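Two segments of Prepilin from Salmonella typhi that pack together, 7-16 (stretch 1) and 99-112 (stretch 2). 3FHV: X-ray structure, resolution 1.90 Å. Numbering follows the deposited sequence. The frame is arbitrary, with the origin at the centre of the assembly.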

# COMPACT_ATOMS: atom_id res chain seq x y z
N ALA A 7 12.25 10.57 -7.61
CA ALA A 7 12.28 9.33 -6.76
C ALA A 7 11.05 9.27 -5.86
O ALA A 7 11.06 8.60 -4.82
CB ALA A 7 13.55 9.30 -5.93
N GLY A 8 10.00 9.98 -6.25
CA GLY A 8 8.77 10.00 -5.47
C GLY A 8 8.16 8.63 -5.29
O GLY A 8 7.75 8.27 -4.18
N THR A 9 8.08 7.85 -6.37
CA THR A 9 7.51 6.51 -6.31
C THR A 9 8.38 5.64 -5.41
O THR A 9 7.88 4.91 -4.56
CB THR A 9 7.44 5.84 -7.70
OG1 THR A 9 6.58 6.60 -8.55
CG2 THR A 9 6.89 4.41 -7.59
N GLU A 10 9.68 5.73 -5.63
CA GLU A 10 10.65 4.96 -4.87
C GLU A 10 10.50 5.19 -3.37
O GLU A 10 10.48 4.24 -2.58
CB GLU A 10 12.07 5.32 -5.33
CG GLU A 10 12.39 4.90 -6.78
CD GLU A 10 11.60 5.67 -7.84
OE1 GLU A 10 11.21 6.83 -7.60
OE2 GLU A 10 11.38 5.11 -8.94
N LEU A 11 10.39 6.46 -2.97
CA LEU A 11 10.25 6.81 -1.57
C LEU A 11 8.98 6.19 -0.99
O LEU A 11 8.99 5.59 0.09
CB LEU A 11 10.20 8.33 -1.41
CG LEU A 11 10.18 8.86 0.02
CD1 LEU A 11 11.51 8.56 0.71
CD2 LEU A 11 9.94 10.36 -0.01
N THR A 12 7.89 6.33 -1.72
CA THR A 12 6.61 5.78 -1.29
C THR A 12 6.68 4.25 -1.20
O THR A 12 6.07 3.65 -0.32
CB THR A 12 5.49 6.18 -2.27
OG1 THR A 12 5.41 7.61 -2.31
CG2 THR A 12 4.13 5.61 -1.82
N ASN A 13 7.44 3.64 -2.11
CA ASN A 13 7.57 2.19 -2.12
C ASN A 13 8.26 1.68 -0.86
O ASN A 13 7.81 0.72 -0.25
CB ASN A 13 8.33 1.70 -3.36
CG ASN A 13 7.43 1.59 -4.59
OD1 ASN A 13 6.22 1.42 -4.47
ND2 ASN A 13 8.03 1.66 -5.77
N TYR A 14 9.36 2.33 -0.47
CA TYR A 14 10.07 1.90 0.73
C TYR A 14 9.25 2.17 1.98
O TYR A 14 9.23 1.36 2.90
CB TYR A 14 11.43 2.61 0.83
CG TYR A 14 12.34 2.31 -0.33
CD1 TYR A 14 12.57 1.00 -0.75
CD2 TYR A 14 12.93 3.34 -1.06
CE1 TYR A 14 13.36 0.72 -1.87
CE2 TYR A 14 13.72 3.08 -2.17
CZ TYR A 14 13.93 1.77 -2.57
OH TYR A 14 14.67 1.52 -3.69
N GLN A 15 8.56 3.30 2.01
CA GLN A 15 7.77 3.64 3.18
C GLN A 15 6.62 2.66 3.38
O GLN A 15 6.38 2.19 4.50
CB GLN A 15 7.25 5.08 3.07
CG GLN A 15 8.35 6.13 3.27
CD GLN A 15 7.90 7.54 2.95
OE1 GLN A 15 6.71 7.82 2.88
NE2 GLN A 15 8.86 8.45 2.78
N THR A 16 5.92 2.33 2.30
CA THR A 16 4.81 1.39 2.39
C THR A 16 5.29 -0.03 2.67
O THR A 16 4.65 -0.76 3.42
CB THR A 16 3.92 1.41 1.11
OG1 THR A 16 4.73 1.24 -0.06
CG2 THR A 16 3.17 2.73 1.00
N SER A 99 21.56 11.04 -7.64
CA SER A 99 20.44 11.94 -7.42
C SER A 99 19.34 11.29 -6.57
O SER A 99 18.84 11.90 -5.63
CB SER A 99 19.85 12.38 -8.76
OG SER A 99 18.72 13.20 -8.55
N ALA A 100 18.99 10.06 -6.91
CA ALA A 100 17.96 9.33 -6.18
C ALA A 100 18.38 9.07 -4.74
O ALA A 100 17.58 9.16 -3.83
CB ALA A 100 17.65 8.01 -6.88
N CYS A 101 19.66 8.73 -4.55
CA CYS A 101 20.18 8.47 -3.22
C CYS A 101 19.97 9.68 -2.31
O CYS A 101 19.60 9.55 -1.15
CB CYS A 101 21.67 8.14 -3.32
SG CYS A 101 22.61 7.97 -1.76
N VAL A 102 20.20 10.88 -2.85
CA VAL A 102 20.01 12.09 -2.06
C VAL A 102 18.55 12.34 -1.72
O VAL A 102 18.21 12.64 -0.58
CB VAL A 102 20.57 13.32 -2.80
CG1 VAL A 102 20.25 14.58 -1.99
CG2 VAL A 102 22.07 13.18 -2.99
N SER A 103 17.68 12.24 -2.72
CA SER A 103 16.26 12.48 -2.50
C SER A 103 15.61 11.41 -1.63
O SER A 103 14.76 11.72 -0.79
CB SER A 103 15.53 12.57 -3.84
OG SER A 103 15.58 11.32 -4.50
N ILE A 104 15.98 10.15 -1.82
CA ILE A 104 15.40 9.07 -1.04
C ILE A 104 15.88 9.09 0.42
O ILE A 104 15.07 8.95 1.34
CB ILE A 104 15.73 7.71 -1.66
CG1 ILE A 104 15.10 7.61 -3.06
CG2 ILE A 104 15.20 6.59 -0.77
CD1 ILE A 104 15.60 6.41 -3.87
N SER A 105 17.18 9.26 0.63
CA SER A 105 17.69 9.27 1.99
C SER A 105 17.11 10.44 2.78
O SER A 105 16.69 10.26 3.92
CB SER A 105 19.23 9.32 1.99
OG SER A 105 19.71 10.52 1.42
N THR A 106 17.07 11.63 2.18
CA THR A 106 16.52 12.77 2.90
C THR A 106 15.01 12.61 3.09
O THR A 106 14.47 12.97 4.14
CB THR A 106 16.81 14.11 2.19
OG1 THR A 106 16.29 14.09 0.86
CG2 THR A 106 18.32 14.35 2.15
N GLY A 107 14.35 12.05 2.09
CA GLY A 107 12.91 11.83 2.20
C GLY A 107 12.55 10.89 3.34
O GLY A 107 11.59 11.15 4.08
N MET A 108 13.30 9.81 3.48
CA MET A 108 13.04 8.83 4.54
C MET A 108 13.33 9.47 5.90
O MET A 108 12.69 9.13 6.90
CB MET A 108 13.91 7.58 4.35
CG MET A 108 13.58 6.75 3.09
SD MET A 108 11.89 6.06 3.01
CE MET A 108 12.00 4.79 4.25
N SER A 109 14.30 10.38 5.94
CA SER A 109 14.64 11.06 7.19
C SER A 109 13.46 11.95 7.61
O SER A 109 13.02 11.90 8.76
CB SER A 109 15.87 11.95 7.00
OG SER A 109 16.13 12.70 8.19
N ARG A 110 12.95 12.74 6.67
CA ARG A 110 11.83 13.64 6.94
C ARG A 110 10.55 12.88 7.26
O ARG A 110 9.77 13.30 8.12
CB ARG A 110 11.59 14.56 5.74
CG ARG A 110 12.77 15.44 5.38
CD ARG A 110 12.48 16.33 4.17
NE ARG A 110 13.70 16.95 3.67
CZ ARG A 110 13.77 17.73 2.59
NH1 ARG A 110 12.68 17.99 1.87
NH2 ARG A 110 14.94 18.25 2.23
N SER A 111 10.33 11.78 6.55
CA SER A 111 9.16 10.95 6.78
C SER A 111 9.12 10.56 8.26
O SER A 111 8.06 10.37 8.85
CB SER A 111 9.23 9.70 5.90
OG SER A 111 8.06 8.92 6.02
N GLY A 112 10.31 10.44 8.84
CA GLY A 112 10.45 10.12 10.26
C GLY A 112 10.09 8.73 10.78
O GLY A 112 10.09 8.53 11.99

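Two helices pack side by side here, 8-16 in stretch 1 and 99-111 in stretch 2. Their N-to-C directions differ by 44°, and their axes come within 9.5 Å. The backbones are nearest at two places: Ala7 CA lies 5.7 Å from Ala100 CA, and Leu11 CA lies 5.6 Å from Ile104 CA. The contact buries 430 Å², counting both sides. No hydrogen bond crosses between the stretches. Within each helix, i to i+4 backbone bonds hold the turns together, such as Leu11 N to Ala7 O (2.9 Å) and Ile104 N to Ala100 O (2.8 Å). What joins the two is mainly apolar packing.

Along stretch 2, Ser99 makes no contact. Ala100 is the first residue to touch stretch 1. Its CB sits 4.4 Å from Ala7 CB, a loose meeting of two methyl groups. Cys101 points away from stretch 1 and is bonded covalently elsewhere in the structure. Val102 is out of reach.

Ser103 points toward stretch 1. Its OG comes within 3.2 Å of Ala7 CB, a contact with carbon that offers no polar partner. The same OG lies 3.0 Å from Ala100 O, one turn back in its own helix.

Ile104 has the largest covered area of any residue in the contact. Its CA-to-CB bond points sideways, but the end of the side chain comes nearer to stretch 1. Ile104 CG1 packs 3.7 Å from Ala7 CB. Ile104 CD1 reaches 4.0 Å from Glu10 CB, so it is the aliphatic base of the glutamate that is met here. Ile104 CG2 lies 4.0 Å from Tyr14 CD2, approaching the ring obliquely, and 4.4 Å from Leu11 CD1. One isoleucine thus touches successive turns of the facing helix.

Ser105 points away. Its OG donates to Cys101 O (2.7 Å), and Thr106 OG1 donates likewise to Val102 O (2.8 Å). Both hydroxyls are therefore satisfied within their own helix.

Gly107 leaves room for Leu11. Leu11 CD1 lies 3.7 Å from Gly107 C, against the bare backbone. An ideal CB on this glycine would point toward stretch 1 and stand 2.7 Å from Leu11 CD2, a clash. Leu11 adopts the t rotamer at chi1, and its end comes nearer to stretch 2 than its sideways CA-to-CB bond suggests.

Met108 is buried and has m values for all three chi angles. Its SD lies 3.4 Å from Leu11 CD1 and 3.6 Å from Gln15 CG. Its CE lies 4.1 Å from Tyr14 CB. The thioether is weakly polar and suits these carbon neighbours.

Ser109 is out of reach, and the end of Arg110 leads away. Ser111 makes the last contact: its OG lies 3.4 Å from Gln15 CD. Gln15 NE2 is also 3.4 Å from Ser111 OG, but the angle is poor and no hydrogen bond forms. Gly112 leaves helical geometry with positive phi, which favours glycine, and does not touch stretch 1.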